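Local coordinates for protein orotate phosphoribosyltransferase (Aeropyrum pernix, PDB 2YZK) that probably transfers, with magnesium as cofactor, a ribosyl phosphate group from 5-phosphoribose 1-diphosphate to orotate, giving orotidine 5'-phosphate on the de novo route to UMP, at residues R33-E38 and G69-A74; L49-Q54 and T138-V143; S98-D103 and R130-T135. All coordinates share one frame; numbering follows the deposited sequence.

Contact 1 (R33-E38 and G69-A74); sequences RLLGDE and GLPWAA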
ATOM      1  N   ARG A  33      11.541  -0.669  -5.770  1.00 10.56           N
ATOM      2  CA  ARG A  33      12.784  -0.050  -5.332  1.00 10.94           C
ATOM      3  C   ARG A  33      12.776   1.474  -5.403  1.00 10.80           C
ATOM      4  O   ARG A  33      13.623   2.129  -4.807  1.00 10.47           O
ATOM      5  CB  ARG A  33      13.959  -0.625  -6.120  1.00 11.52           C
ATOM      6  CG  ARG A  33      14.167  -2.110  -5.859  1.00 15.11           C
ATOM      7  CD  ARG A  33      15.347  -2.643  -6.639  1.00 17.16           C
ATOM      8  NE  ARG A  33      16.631  -2.207  -6.098  1.00 18.53           N
ATOM      9  CZ  ARG A  33      17.230  -2.766  -5.049  1.00 20.94           C
ATOM     10  NH1 ARG A  33      16.662  -3.786  -4.417  1.00 21.28           N
ATOM     11  NH2 ARG A  33      18.410  -2.317  -4.640  1.00 21.25           N
ATOM     12  N   LEU A  34      11.813   2.048  -6.114  1.00 10.79           N
ATOM     13  CA  LEU A  34      11.736   3.500  -6.194  1.00 10.21           C
ATOM     14  C   LEU A  34      11.183   4.080  -4.891  1.00  9.97           C
ATOM     15  O   LEU A  34      11.406   5.249  -4.573  1.00 10.09           O
ATOM     16  CB  LEU A  34      10.825   3.927  -7.342  1.00 10.73           C
ATOM     17  CG  LEU A  34      11.207   3.455  -8.742  1.00 12.82           C
ATOM     18  CD1 LEU A  34      10.243   4.078  -9.735  1.00 13.23           C
ATOM     19  CD2 LEU A  34      12.636   3.869  -9.068  1.00 14.25           C
ATOM     20  N   LEU A  35      10.459   3.255  -4.142  1.00  8.90           N
ATOM     21  CA  LEU A  35       9.838   3.709  -2.897  1.00  9.39           C
ATOM     22  C   LEU A  35      10.814   4.062  -1.785  1.00  8.26           C
ATOM     23  O   LEU A  35      10.515   4.899  -0.933  1.00  9.19           O
ATOM     24  CB  LEU A  35       8.857   2.644  -2.392  1.00  9.59           C
ATOM     25  CG  LEU A  35       7.702   2.335  -3.348  1.00 10.04           C
ATOM     26  CD1 LEU A  35       6.950   1.104  -2.870  1.00 10.95           C
ATOM     27  CD2 LEU A  35       6.773   3.543  -3.426  1.00 11.08           C
ATOM     28  N   GLY A  36      11.986   3.437  -1.801  1.00  8.10           N
ATOM     29  CA  GLY A  36      12.967   3.696  -0.761  1.00  9.55           C
ATOM     30  C   GLY A  36      13.789   4.966  -0.921  1.00 11.01           C
ATOM     31  O   GLY A  36      14.813   5.120  -0.261  1.00 12.87           O
ATOM     32  N   ASP A  37      13.352   5.871  -1.790  1.00 10.65           N
ATOM     33  CA  ASP A  37      14.064   7.133  -2.007  1.00 11.77           C
ATOM     34  C   ASP A  37      13.045   8.202  -2.395  1.00 12.30           C
ATOM     35  O   ASP A  37      12.445   8.128  -3.465  1.00 12.13           O
ATOM     36  CB  ASP A  37      15.102   6.963  -3.121  1.00 13.51           C
ATOM     37  CG  ASP A  37      15.991   8.180  -3.284  1.00 17.27           C
ATOM     38  OD1 ASP A  37      16.705   8.539  -2.318  1.00 18.19           O
ATOM     39  OD2 ASP A  37      15.976   8.780  -4.379  1.00 19.16           O
ATOM     40  N   GLU A  38      12.847   9.194  -1.529  1.00 13.03           N
ATOM     41  CA  GLU A  38      11.870  10.246  -1.800  1.00 13.60           C
ATOM     42  C   GLU A  38      12.105  10.903  -3.156  1.00 13.71           C
ATOM     43  O   GLU A  38      11.160  11.188  -3.882  1.00 14.31           O
ATOM     44  CB  GLU A  38      11.900  11.301  -0.683  1.00 14.93           C
ATOM     45  CG  GLU A  38      10.834  12.403  -0.786  1.00 15.93           C
ATOM     46  CD  GLU A  38      11.161  13.476  -1.819  1.00 18.98           C
ATOM     47  OE1 GLU A  38      12.359  13.746  -2.044  1.00 19.78           O
ATOM     48  OE2 GLU A  38      10.220  14.065  -2.394  1.00 20.91           O
ATOM     49  N   GLY A  69       0.754  -2.078  -6.652  1.00 10.56           N
ATOM     50  CA  GLY A  69       0.275  -0.741  -6.948  1.00  9.91           C
ATOM     51  C   GLY A  69      -0.299   0.014  -5.763  1.00  9.41           C
ATOM     52  O   GLY A  69      -0.650   1.186  -5.891  1.00  9.24           O
ATOM     53  N   LEU A  70      -0.371  -0.636  -4.606  1.00  8.53           N
ATOM     54  CA  LEU A  70      -0.957   0.004  -3.432  1.00  9.90           C
ATOM     55  C   LEU A  70      -0.239   1.251  -2.908  1.00  8.90           C
ATOM     56  O   LEU A  70      -0.879   2.267  -2.661  1.00  9.44           O
ATOM     57  CB  LEU A  70      -1.140  -1.023  -2.306  1.00 10.31           C
ATOM     58  CG  LEU A  70      -1.999  -0.587  -1.115  1.00 10.43           C
ATOM     59  CD1 LEU A  70      -3.289   0.076  -1.585  1.00 13.00           C
ATOM     60  CD2 LEU A  70      -2.297  -1.798  -0.250  1.00 10.10           C
ATOM     61  N   PRO A  71       1.091   1.201  -2.734  1.00  8.61           N
ATOM     62  CA  PRO A  71       1.753   2.413  -2.234  1.00  7.97           C
ATOM     63  C   PRO A  71       1.554   3.581  -3.190  1.00  8.43           C
ATOM     64  O   PRO A  71       1.333   4.721  -2.769  1.00  9.49           O
ATOM     65  CB  PRO A  71       3.215   1.998  -2.144  1.00  8.16           C
ATOM     66  CG  PRO A  71       3.127   0.521  -1.869  1.00  8.54           C
ATOM     67  CD  PRO A  71       2.047   0.085  -2.824  1.00  7.89           C
ATOM     68  N   TRP A  72       1.631   3.290  -4.486  1.00  8.05           N
ATOM     69  CA  TRP A  72       1.459   4.315  -5.503  1.00  8.42           C
ATOM     70  C   TRP A  72       0.062   4.919  -5.466  1.00  8.26           C
ATOM     71  O   TRP A  72      -0.090   6.139  -5.523  1.00  8.05           O
ATOM     72  CB  TRP A  72       1.744   3.733  -6.885  1.00  9.06           C
ATOM     73  CG  TRP A  72       3.128   3.203  -6.988  1.00  9.30           C
ATOM     74  CD1 TRP A  72       3.502   1.893  -7.012  1.00  8.74           C
ATOM     75  CD2 TRP A  72       4.339   3.969  -7.002  1.00  9.66           C
ATOM     76  NE1 TRP A  72       4.873   1.790  -7.038  1.00  8.98           N
ATOM     77  CE2 TRP A  72       5.412   3.050  -7.030  1.00 10.69           C
ATOM     78  CE3 TRP A  72       4.622   5.342  -6.991  1.00 11.90           C
ATOM     79  CZ2 TRP A  72       6.751   3.457  -7.046  1.00  9.81           C
ATOM     80  CZ3 TRP A  72       5.960   5.751  -7.006  1.00 10.44           C
ATOM     81  CH2 TRP A  72       7.005   4.806  -7.033  1.00  9.78           C
ATOM     82  N   ALA A  73      -0.952   4.064  -5.360  1.00  9.05           N
ATOM     83  CA  ALA A  73      -2.333   4.526  -5.308  1.00  8.10           C
ATOM     84  C   ALA A  73      -2.559   5.369  -4.059  1.00  9.37           C
ATOM     85  O   ALA A  73      -3.200   6.420  -4.115  1.00  9.62           O
ATOM     86  CB  ALA A  73      -3.289   3.338  -5.309  1.00  9.23           C
ATOM     87  N   ALA A  74      -2.029   4.908  -2.930  1.00  8.88           N
ATOM     88  CA  ALA A  74      -2.191   5.634  -1.673  1.00 11.71           C
ATOM     89  C   ALA A  74      -1.536   7.011  -1.739  1.00 12.37           C
ATOM     90  O   ALA A  74      -2.108   7.995  -1.279  1.00 10.89           O
ATOM     91  CB  ALA A  74      -1.602   4.826  -0.513  1.00  8.94           C
TER
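Leu35 and Pro71 mark the closest backbone approach, yet their CA atoms stay 8.2 Å apart, so the gap between the turn at Leu34-Asp37 and helix 70-80 is bridged by side chains from both. The type I turn is only loosely closed, the bond from Asp37 N to Leu34 O being weak at 3.5 Å. With CG anti to its carbonyl carbon (chi1 -60°), Trp72 swings its indole out toward the turn, where it is met in two ways. Leu35 CD2 lies over one face, 3.9 Å from the centroid of the six-membered ring and 20° off the ring normal, a CH-pi contact shifted toward the rim, where it comes 3.6 Å from Trp72 CZ2. Leu34 CB instead approaches the ring edge in the plane, 3.9 Å from Trp72 CH2. The other branch of Leu35 serves the proline, with CD1 3.9 Å from Pro71 CB. Helix 38-58 also packs on Trp72, while Leu35 and Pro71 touch Tyr86 and Leu70 of the second subunit. All four residues are buried, in a hydrophobic core of the type I phosphoribosyltransferase fold that runs into the dimer interface and lies next to Asp114 of the predicted phosphoribosyl diphosphate site.

Contact 2 (L49-Q54 and T138-V143); sequences LEVGGQ and TALVLV
Leu140 faces Gly52 and Val51 of helix 38-58 from the parallel sheet, and following its strand residue by residue explains why it makes the contact. Thr138, two residues earlier and on the same side, does not touch 49-54; its OG1 is hydrogen-bonded to Asp55, one residue beyond that segment, so a polar link lies just past the end of the apolar contact. Ala139 points to the other side of the sheet. At Leu140 the CA lies 6.5 Å from that of Gly52, the shortest such separation between the segments. CG is anti to the backbone N (chi1 168°), which carries the branched end out toward the helix, where the two methyls meet different residues: CD2 comes 4.1 Å from Gly52 CA, whereas CD1 faces Val51 CG2, a pair modelled too close for its exact spacing to be trusted. Gly52 has no side chain to stand between its backbone and the leucine methyl, consistent with the short CA separation. Val141 turns away again and packs on Leu160 and Ser162 of the neighbouring strand. The chain bends at Leu142, whose side chain meets Ala44 and Leu48 earlier in helix 38-58. Between the two segments only apolar groups meet, with neither a hydrogen bond nor a charge pair, so the contact is held by packing without directional bonds, most securely documented where Leu140 CD2 rests on Gly52 CA.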
ATOM      1  N   LEU A  49       0.877  11.483 -12.271  1.00 10.79           N
ATOM      2  CA  LEU A  49      -0.156  12.511 -12.242  1.00 10.81           C
ATOM      3  C   LEU A  49      -0.290  13.106 -13.631  1.00 13.22           C
ATOM      4  O   LEU A  49      -1.392  13.350 -14.115  1.00 13.20           O
ATOM      5  CB  LEU A  49       0.210  13.597 -11.221  1.00 11.98           C
ATOM      6  CG  LEU A  49       0.033  13.142  -9.768  1.00 11.96           C
ATOM      7  CD1 LEU A  49       0.702  14.104  -8.803  1.00 13.41           C
ATOM      8  CD2 LEU A  49      -1.463  13.022  -9.477  1.00 13.08           C
ATOM      9  N   GLU A  50       0.851  13.313 -14.277  1.00 14.42           N
ATOM     10  CA  GLU A  50       0.889  13.868 -15.622  1.00 16.47           C
ATOM     11  C   GLU A  50       0.176  12.985 -16.649  1.00 15.77           C
ATOM     12  O   GLU A  50      -0.676  13.464 -17.395  1.00 14.73           O
ATOM     13  CB  GLU A  50       2.344  14.078 -16.040  1.00 20.49           C
ATOM     14  CG  GLU A  50       2.539  14.542 -17.466  1.00 26.37           C
ATOM     15  CD  GLU A  50       3.996  14.838 -17.764  1.00 28.53           C
ATOM     16  OE1 GLU A  50       4.543  15.783 -17.159  1.00 30.23           O
ATOM     17  OE2 GLU A  50       4.594  14.121 -18.595  1.00 31.73           O
ATOM     18  N   VAL A  51       0.523  11.701 -16.694  1.00 13.11           N
ATOM     19  CA  VAL A  51      -0.104  10.800 -17.657  1.00 13.81           C
ATOM     20  C   VAL A  51      -1.539  10.464 -17.271  1.00 14.76           C
ATOM     21  O   VAL A  51      -2.374  10.201 -18.141  1.00 14.30           O
ATOM     22  CB  VAL A  51       0.709   9.488 -17.833  1.00 15.51           C
ATOM     23  CG1 VAL A  51       2.108   9.805 -18.341  1.00 15.13           C
ATOM     24  CG2 VAL A  51       0.780   8.744 -16.530  1.00 18.33           C
ATOM     25  N   GLY A  52      -1.823  10.477 -15.971  1.00 13.58           N
ATOM     26  CA  GLY A  52      -3.168  10.194 -15.500  1.00 13.82           C
ATOM     27  C   GLY A  52      -4.107  11.268 -16.018  1.00 14.66           C
ATOM     28  O   GLY A  52      -5.298  11.038 -16.216  1.00 14.04           O
ATOM     29  N   GLY A  53      -3.550  12.455 -16.227  1.00 15.31           N
ATOM     30  CA  GLY A  53      -4.324  13.570 -16.745  1.00 14.94           C
ATOM     31  C   GLY A  53      -5.631  13.883 -16.039  1.00 14.36           C
ATOM     32  O   GLY A  53      -5.749  13.750 -14.822  1.00 13.18           O
ATOM     33  N   GLN A  54      -6.620  14.308 -16.817  1.00 13.91           N
ATOM     34  CA  GLN A  54      -7.917  14.666 -16.262  1.00 14.73           C
ATOM     35  C   GLN A  54      -8.718  13.482 -15.731  1.00 14.27           C
ATOM     36  O   GLN A  54      -9.523  13.648 -14.817  1.00 13.93           O
ATOM     37  CB  GLN A  54      -8.733  15.434 -17.303  1.00 15.36           C
ATOM     38  CG  GLN A  54      -8.084  16.747 -17.706  1.00 14.96           C
ATOM     39  CD  GLN A  54      -7.722  17.601 -16.508  1.00 16.20           C
ATOM     40  OE1 GLN A  54      -6.546  17.880 -16.263  1.00 19.55           O
ATOM     41  NE2 GLN A  54      -8.729  18.015 -15.749  1.00 15.15           N
ATOM     42  N   THR A 138     -10.113   3.650 -17.197  1.00 11.42           N
ATOM     43  CA  THR A 138      -8.690   3.936 -17.301  1.00 11.39           C
ATOM     44  C   THR A 138      -7.867   3.181 -16.261  1.00 11.28           C
ATOM     45  O   THR A 138      -8.249   3.102 -15.090  1.00 10.15           O
ATOM     46  CB  THR A 138      -8.424   5.447 -17.107  1.00 12.47           C
ATOM     47  OG1 THR A 138      -9.129   6.188 -18.111  1.00 12.99           O
ATOM     48  CG2 THR A 138      -6.932   5.751 -17.197  1.00 12.67           C
ATOM     49  N   ALA A 139      -6.746   2.621 -16.709  1.00 10.26           N
ATOM     50  CA  ALA A 139      -5.811   1.906 -15.845  1.00  9.39           C
ATOM     51  C   ALA A 139      -4.489   2.637 -16.052  1.00 10.24           C
ATOM     52  O   ALA A 139      -4.072   2.880 -17.188  1.00  9.91           O
ATOM     53  CB  ALA A 139      -5.689   0.443 -16.260  1.00 10.92           C
ATOM     54  N   LEU A 140      -3.838   2.985 -14.950  1.00  9.45           N
ATOM     55  CA  LEU A 140      -2.598   3.735 -14.990  1.00 10.26           C
ATOM     56  C   LEU A 140      -1.462   2.952 -14.347  1.00  9.59           C
ATOM     57  O   LEU A 140      -1.608   2.443 -13.241  1.00  9.05           O
ATOM     58  CB  LEU A 140      -2.822   5.065 -14.259  1.00  9.97           C
ATOM     59  CG  LEU A 140      -1.626   5.937 -13.892  1.00 10.54           C
ATOM     60  CD1 LEU A 140      -0.973   6.452 -15.156  1.00 12.43           C
ATOM     61  CD2 LEU A 140      -2.096   7.090 -13.006  1.00  9.43           C
ATOM     62  N   VAL A 141      -0.339   2.847 -15.053  1.00  8.77           N
ATOM     63  CA  VAL A 141       0.824   2.138 -14.534  1.00  9.72           C
ATOM     64  C   VAL A 141       2.094   2.933 -14.815  1.00  7.96           C
ATOM     65  O   VAL A 141       2.100   3.843 -15.642  1.00  9.70           O
ATOM     66  CB  VAL A 141       0.984   0.725 -15.161  1.00 10.16           C
ATOM     67  CG1 VAL A 141      -0.273  -0.098 -14.931  1.00 10.10           C
ATOM     68  CG2 VAL A 141       1.284   0.836 -16.649  1.00 11.69           C
ATOM     69  N   LEU A 142       3.164   2.589 -14.110  1.00  8.30           N
ATOM     70  CA  LEU A 142       4.445   3.253 -14.295  1.00  9.79           C
ATOM     71  C   LEU A 142       5.121   2.686 -15.533  1.00 10.04           C
ATOM     72  O   LEU A 142       5.595   3.431 -16.395  1.00 10.72           O
ATOM     73  CB  LEU A 142       5.348   3.027 -13.079  1.00 11.64           C
ATOM     74  CG  LEU A 142       5.075   3.897 -11.856  1.00 13.72           C
ATOM     75  CD1 LEU A 142       5.855   3.350 -10.666  1.00 14.49           C
ATOM     76  CD2 LEU A 142       5.469   5.344 -12.157  1.00 14.19           C
ATOM     77  N   VAL A 143       5.149   1.362 -15.618  1.00  9.44           N
ATOM     78  CA  VAL A 143       5.777   0.683 -16.741  1.00 10.32           C
ATOM     79  C   VAL A 143       4.901  -0.386 -17.378  1.00 10.65           C
ATOM     80  O   VAL A 143       4.352  -1.253 -16.696  1.00 11.51           O
ATOM     81  CB  VAL A 143       7.113   0.019 -16.315  1.00 10.52           C
ATOM     82  CG1 VAL A 143       7.684  -0.797 -17.472  1.00 11.32           C
ATOM     83  CG2 VAL A 143       8.108   1.083 -15.887  1.00  9.37           C
TER

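Contact 3 (S98-D103 and R130-T135); sequences SQVEGD and RSNGYT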
ATOM      1  N   SER A  98     -14.802 -11.219  -2.871  1.00 15.83           N
ATOM      2  CA  SER A  98     -14.001 -10.041  -3.185  1.00 17.23           C
ATOM      3  C   SER A  98     -14.657  -8.758  -2.709  1.00 15.75           C
ATOM      4  O   SER A  98     -15.870  -8.693  -2.505  1.00 15.56           O
ATOM      5  CB  SER A  98     -13.750  -9.958  -4.690  1.00 18.51           C
ATOM      6  OG  SER A  98     -12.948 -11.042  -5.127  1.00 23.86           O
ATOM      7  N   GLN A  99     -13.846  -7.726  -2.523  1.00 15.90           N
ATOM      8  CA  GLN A  99     -14.374  -6.451  -2.080  1.00 14.45           C
ATOM      9  C   GLN A  99     -13.393  -5.348  -2.410  1.00 13.17           C
ATOM     10  O   GLN A  99     -12.210  -5.601  -2.621  1.00 11.58           O
ATOM     11  CB  GLN A  99     -14.618  -6.478  -0.572  1.00 18.57           C
ATOM     12  CG  GLN A  99     -13.356  -6.693   0.238  1.00 22.50           C
ATOM     13  CD  GLN A  99     -13.613  -6.660   1.732  1.00 25.96           C
ATOM     14  OE1 GLN A  99     -14.144  -5.682   2.260  1.00 29.37           O
ATOM     15  NE2 GLN A  99     -13.234  -7.730   2.422  1.00 26.23           N
ATOM     16  N   VAL A 100     -13.902  -4.125  -2.479  1.00 10.83           N
ATOM     17  CA  VAL A 100     -13.057  -2.971  -2.744  1.00 11.16           C
ATOM     18  C   VAL A 100     -12.717  -2.432  -1.356  1.00 11.51           C
ATOM     19  O   VAL A 100     -13.505  -1.713  -0.736  1.00 11.70           O
ATOM     20  CB  VAL A 100     -13.803  -1.911  -3.576  1.00 10.45           C
ATOM     21  CG1 VAL A 100     -12.881  -0.731  -3.884  1.00 10.85           C
ATOM     22  CG2 VAL A 100     -14.301  -2.539  -4.868  1.00 10.89           C
ATOM     23  N   GLU A 101     -11.547  -2.819  -0.861  1.00 10.63           N
ATOM     24  CA  GLU A 101     -11.103  -2.401   0.459  1.00 11.52           C
ATOM     25  C   GLU A 101     -11.000  -0.885   0.520  1.00 11.73           C
ATOM     26  O   GLU A 101     -10.534  -0.245  -0.416  1.00 12.36           O
ATOM     27  CB  GLU A 101      -9.769  -3.079   0.790  1.00 11.96           C
ATOM     28  CG  GLU A 101      -9.919  -4.603   0.878  1.00 15.49           C
ATOM     29  CD  GLU A 101      -8.627  -5.340   1.167  1.00 19.85           C
ATOM     30  OE1 GLU A 101      -8.081  -5.191   2.284  1.00 20.79           O
ATOM     31  OE2 GLU A 101      -8.160  -6.082   0.275  1.00 20.48           O
ATOM     32  N   GLY A 102     -11.465  -0.316   1.627  1.00 11.71           N
ATOM     33  CA  GLY A 102     -11.453   1.127   1.778  1.00 12.04           C
ATOM     34  C   GLY A 102     -12.867   1.663   1.598  1.00 11.86           C
ATOM     35  O   GLY A 102     -13.231   2.698   2.156  1.00 11.46           O
ATOM     36  N   ASP A 103     -13.659   0.940   0.808  1.00 12.33           N
ATOM     37  CA  ASP A 103     -15.049   1.298   0.534  1.00 13.25           C
ATOM     38  C   ASP A 103     -15.276   2.763   0.141  1.00 11.86           C
ATOM     39  O   ASP A 103     -16.077   3.476   0.749  1.00 12.27           O
ATOM     40  CB  ASP A 103     -15.923   0.933   1.743  1.00 16.05           C
ATOM     41  CG  ASP A 103     -17.404   1.147   1.481  1.00 20.29           C
ATOM     42  OD1 ASP A 103     -17.879   0.757   0.392  1.00 21.22           O
ATOM     43  OD2 ASP A 103     -18.093   1.694   2.370  1.00 20.78           O
ATOM     44  N   ARG A 130     -16.465  -3.066 -11.108  1.00 11.07           N
ATOM     45  CA  ARG A 130     -17.711  -2.955 -11.864  1.00 12.68           C
ATOM     46  C   ARG A 130     -18.872  -3.700 -11.222  1.00 12.88           C
ATOM     47  O   ARG A 130     -20.029  -3.276 -11.331  1.00 14.19           O
ATOM     48  CB  ARG A 130     -17.502  -3.441 -13.301  1.00 12.74           C
ATOM     49  CG  ARG A 130     -16.667  -2.474 -14.120  1.00 14.14           C
ATOM     50  CD  ARG A 130     -16.531  -2.894 -15.563  1.00 12.67           C
ATOM     51  NE  ARG A 130     -15.817  -1.883 -16.334  1.00 12.06           N
ATOM     52  CZ  ARG A 130     -15.279  -2.088 -17.530  1.00 12.47           C
ATOM     53  NH1 ARG A 130     -15.367  -3.278 -18.110  1.00 12.98           N
ATOM     54  NH2 ARG A 130     -14.639  -1.099 -18.141  1.00 11.44           N
ATOM     55  N   SER A 131     -18.563  -4.802 -10.547  1.00 12.61           N
ATOM     56  CA  SER A 131     -19.583  -5.601  -9.883  1.00 15.34           C
ATOM     57  C   SER A 131     -20.019  -4.977  -8.562  1.00 16.51           C
ATOM     58  O   SER A 131     -21.060  -5.339  -8.010  1.00 18.06           O
ATOM     59  CB  SER A 131     -19.062  -7.019  -9.623  1.00 15.91           C
ATOM     60  OG  SER A 131     -18.811  -7.696 -10.841  1.00 21.30           O
ATOM     61  N   ASN A 132     -19.229  -4.036  -8.058  1.00 16.54           N
ATOM     62  CA  ASN A 132     -19.558  -3.393  -6.795  1.00 17.47           C
ATOM     63  C   ASN A 132     -20.050  -1.955  -6.922  1.00 17.30           C
ATOM     64  O   ASN A 132     -19.969  -1.180  -5.970  1.00 17.18           O
ATOM     65  CB  ASN A 132     -18.360  -3.471  -5.842  1.00 19.48           C
ATOM     66  CG  ASN A 132     -18.198  -4.854  -5.228  1.00 21.00           C
ATOM     67  OD1 ASN A 132     -18.950  -5.239  -4.334  1.00 24.64           O
ATOM     68  ND2 ASN A 132     -17.225  -5.613  -5.717  1.00 21.10           N
ATOM     69  N   GLY A 133     -20.552  -1.602  -8.102  1.00 15.67           N
ATOM     70  CA  GLY A 133     -21.098  -0.272  -8.308  1.00 17.44           C
ATOM     71  C   GLY A 133     -20.176   0.858  -8.723  1.00 15.90           C
ATOM     72  O   GLY A 133     -20.567   2.025  -8.643  1.00 17.57           O
ATOM     73  N   TYR A 134     -18.963   0.537  -9.155  1.00 14.57           N
ATOM     74  CA  TYR A 134     -18.029   1.572  -9.593  1.00 12.36           C
ATOM     75  C   TYR A 134     -17.924   1.531 -11.105  1.00 12.94           C
ATOM     76  O   TYR A 134     -18.284   0.534 -11.733  1.00 13.36           O
ATOM     77  CB  TYR A 134     -16.628   1.330  -9.027  1.00 12.51           C
ATOM     78  CG  TYR A 134     -16.537   1.374  -7.527  1.00 12.38           C
ATOM     79  CD1 TYR A 134     -16.361   2.583  -6.851  1.00 11.41           C
ATOM     80  CD2 TYR A 134     -16.629   0.202  -6.775  1.00 11.17           C
ATOM     81  CE1 TYR A 134     -16.275   2.622  -5.454  1.00 10.08           C
ATOM     82  CE2 TYR A 134     -16.549   0.231  -5.390  1.00 11.64           C
ATOM     83  CZ  TYR A 134     -16.373   1.438  -4.736  1.00 10.86           C
ATOM     84  OH  TYR A 134     -16.305   1.451  -3.361  1.00 11.55           O
ATOM     85  N   THR A 135     -17.451   2.624 -11.690  1.00 11.30           N
ATOM     86  CA  THR A 135     -17.238   2.653 -13.125  1.00 11.89           C
ATOM     87  C   THR A 135     -15.754   2.936 -13.297  1.00 12.02           C
ATOM     88  O   THR A 135     -15.155   3.676 -12.503  1.00 12.24           O
ATOM     89  CB  THR A 135     -18.084   3.739 -13.840  1.00 12.87           C
ATOM     90  OG1 THR A 135     -17.713   5.038 -13.373  1.00 15.18           O
ATOM     91  CG2 THR A 135     -19.561   3.506 -13.589  1.00 12.14           C
TER
HETATM   92  O   HOH W   1     -17.257  -0.638  -1.733  1.00 22.32           O
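Tyr134 OH is gripped from two directions. It is hydrogen-bonded to the carbonyl O of Pro104, where the hydroxyl must be the donor, and it accepts a hydrogen from a water 2.8 Å from OH. The same water donates to Asp103 OD1 at 2.6 Å, and the angle OD1-water-OH is about 99°, not far from tetrahedral. The water bridges two side chains whose oxygens, Asp103 OD1 and Tyr134 OH, are 4.1 Å apart and not directly bonded. The carboxylate and ring planes stand 83° apart. Asp103 is also held across the dimer, its OD2 forming a salt bridge with Arg33 of the second subunit, which would probably stabilise its negative charge. Away from the hydroxyl the contact is apolar. Val100 and Tyr134 extend toward each other from opposite sides; Val100 CG2 meets the ring obliquely, 3.6 Å from CE2, and its CG1 is 4.1 Å from OH. With CG2 beside the backbone N (CG1 at chi1 -178°), that methyl also comes 4.3 Å from Asn132 CB. The polar end of Asn132 is engaged elsewhere, ND2 bonding to Val128 O in helix 120-131. A type II turn, closed by Asp103 N to Val100 O at 3.1 Å, brings Val100 and Asp103 to the same tyrosine; Gly102 takes its positive-phi position. In this turn Glu101 forms a salt bridge with Arg88. The turn belongs to the returning base of the loop between strands 84-87 and 108-113. That loop, characteristic of type I phosphoribosyltransferases, carries Arg88, Lys92 and His94, predicted to bind 5-phosphoribose 1-diphosphate in a site shared between subunits.

Contacts 1 and 2 adjoin: their centres are 15 Å apart, and Trp72 CE2 lies 3.7 Å from Leu142 CD1. Their segments alternate along the chain, whereas contact 3 opens after contact 1 has closed and falls between 49-54 and 138-143. Helix 38-58, entered straight from 33-38, packs on both helix 70-80 and strand 135-141, so the two contacts form one continuous apolar region on that side of the parallel sheet. Contact 3 stands apart, about 23 Å from contact 1 and 20 Å from contact 2 between centres, at the far end of strand 135-141. Contacts 1 and 3 both border the second subunit, so segment 33-38 of one copy meets 98-103 of the other.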